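Local coordinates for UspA domain-containing protein (Pyrococcus horikoshii, PDB 2DUM) that is of unknown function but belongs to the universal stress protein A family, some of whose members bind ATP, at residues 12-16 / 17-21. Sequence-based numbering, arbitrary orientation.
Sequences TDFSE and GAYRA
S15 caps the start of helix 16-28. Its OG accepts from A18 N at 3.0 Å, with an N-H...O angle of 138°. This is an N-cap bond, made possible by chi1 of 71°, which sets OG between the backbone N and the carbonyl carbon. The same OG donates weakly to D13 OD2, so the hydroxyl links the loop carboxylate to the helix end. The next residue's carbonyl, E16 O, takes R20 N in a nearly straight bond of 3.0 Å (170°), in the carbonyl plane. Before the cap, F14 N donates to T12 OG1 at 2.8 Å, closing an ST turn; T12 OG1 is also bonded to K83 NZ. A18 CB packs against this turn, 3.6 Å from D13 CB and 3.7 Å from T12 OG1. The Y19 ring turns its edge to the loop, with CE1 3.3 Å from F14 O. Its OH lies in the plane of the F14 ring at the ring edge, 3.6 Å from CD1. Its ring also makes a cation-pi contact with K83. With an alanine here, the F14 edge would probably lose the hydroxyl beside it and K83 its cation-pi partner. R20 turns away to salt bridges with E156 and E23. This is the first beta-to-alpha connection of the parallel alpha/beta fold of universal stress proteins, joining central strand 7-11 to helix 16-28. F14 and A18 face helix 69-90, while T12 bonds to L39 and H40 of adjacent strand 35-43.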
loop_
_atom_site.group_PDB
_atom_site.type_symbol
_atom_site.label_atom_id
_atom_site.label_comp_id
_atom_site.label_asym_id
_atom_site.label_seq_id
_atom_site.Cartn_x
_atom_site.Cartn_y
_atom_site.Cartn_z
ATOM N N THR A 12 -13.147 7.658 2.446
ATOM C CA THR A 12 -14.257 7.378 1.529
ATOM C C THR A 12 -14.732 8.536 0.702
ATOM O O THR A 12 -15.037 9.629 1.156
ATOM C CB THR A 12 -15.534 6.755 2.154
ATOM O OG1 THR A 12 -16.586 6.731 1.156
ATOM C CG2 THR A 12 -16.014 7.548 3.388
ATOM N N ASP A 13 -14.889 8.178 -0.545
ATOM C CA ASP A 13 -15.009 9.061 -1.639
ATOM C C ASP A 13 -16.461 9.190 -1.828
ATOM O O ASP A 13 -16.927 9.834 -2.721
ATOM C CB ASP A 13 -14.453 8.237 -2.793
ATOM C CG ASP A 13 -14.248 9.052 -4.021
ATOM O OD1 ASP A 13 -14.654 10.223 -3.874
ATOM O OD2 ASP A 13 -13.708 8.551 -5.079
ATOM N N PHE A 14 -17.192 8.520 -0.973
ATOM C CA PHE A 14 -18.552 8.181 -1.271
ATOM C C PHE A 14 -18.728 7.637 -2.647
ATOM O O PHE A 14 -19.817 7.197 -2.931
ATOM C CB PHE A 14 -19.510 9.317 -0.987
ATOM C CG PHE A 14 -19.718 9.500 0.445
ATOM C CD1 PHE A 14 -20.096 8.420 1.215
ATOM C CD2 PHE A 14 -19.435 10.733 1.072
ATOM C CE1 PHE A 14 -20.229 8.597 2.617
ATOM C CE2 PHE A 14 -19.563 10.922 2.492
ATOM C CZ PHE A 14 -19.954 9.879 3.264
ATOM N N SER A 15 -17.672 7.595 -3.464
ATOM C CA SER A 15 -17.750 6.998 -4.790
ATOM C C SER A 15 -18.131 5.520 -4.833
ATOM O O SER A 15 -18.217 4.833 -3.818
ATOM C CB SER A 15 -16.400 7.092 -5.496
ATOM O OG SER A 15 -15.437 6.215 -4.901
ATOM N N GLU A 16 -18.334 5.045 -6.057
ATOM C CA GLU A 16 -18.246 3.611 -6.445
ATOM C C GLU A 16 -17.073 2.829 -5.805
ATOM O O GLU A 16 -17.232 1.828 -5.062
ATOM C CB GLU A 16 -17.965 3.574 -7.993
ATOM C CG GLU A 16 -19.111 3.867 -8.980
ATOM C CD GLU A 16 -20.318 2.947 -8.717
ATOM O OE1 GLU A 16 -20.636 2.747 -7.479
ATOM O OE2 GLU A 16 -20.932 2.442 -9.738
ATOM N N GLY A 17 -15.898 3.354 -6.193
ATOM C CA GLY A 17 -14.574 2.803 -5.987
ATOM C C GLY A 17 -14.398 2.566 -4.543
ATOM O O GLY A 17 -13.794 1.557 -4.176
ATOM N N ALA A 18 -15.012 3.481 -3.766
ATOM C CA ALA A 18 -14.932 3.598 -2.319
ATOM C C ALA A 18 -15.670 2.463 -1.675
ATOM O O ALA A 18 -15.145 1.849 -0.784
ATOM C CB ALA A 18 -15.483 4.911 -1.899
ATOM N N TYR A 19 -16.860 2.128 -2.167
ATOM C CA TYR A 19 -17.579 0.983 -1.620
ATOM C C TYR A 19 -17.019 -0.345 -2.045
ATOM O O TYR A 19 -17.037 -1.283 -1.298
ATOM C CB TYR A 19 -19.020 1.025 -2.060
ATOM C CG TYR A 19 -19.734 2.123 -1.375
ATOM C CD1 TYR A 19 -19.927 3.357 -2.012
ATOM C CD2 TYR A 19 -20.192 1.954 -0.057
ATOM C CE1 TYR A 19 -20.571 4.410 -1.361
ATOM C CE2 TYR A 19 -20.848 3.000 0.617
ATOM C CZ TYR A 19 -21.024 4.228 -0.044
ATOM O OH TYR A 19 -21.641 5.258 0.636
ATOM N N ARG A 20 -16.564 -0.436 -3.280
ATOM C CA ARG A 20 -15.907 -1.619 -3.732
ATOM C C ARG A 20 -14.674 -1.933 -2.908
ATOM O O ARG A 20 -14.444 -3.082 -2.484
ATOM C CB ARG A 20 -15.547 -1.453 -5.185
ATOM C CG ARG A 20 -16.547 -2.113 -6.189
ATOM C CD ARG A 20 -17.111 -3.560 -5.840
ATOM N NE ARG A 20 -16.163 -4.718 -5.815
ATOM C CZ ARG A 20 -16.472 -5.988 -5.442
ATOM N NH1 ARG A 20 -17.706 -6.346 -5.044
ATOM N NH2 ARG A 20 -15.527 -6.932 -5.474
ATOM N N ALA A 21 -13.876 -0.910 -2.647
ATOM C CA ALA A 21 -12.627 -1.130 -1.909
ATOM C C ALA A 21 -12.954 -1.768 -0.614
ATOM O O ALA A 21 -12.242 -2.647 -0.141
ATOM C CB ALA A 21 -11.946 0.075 -1.701
#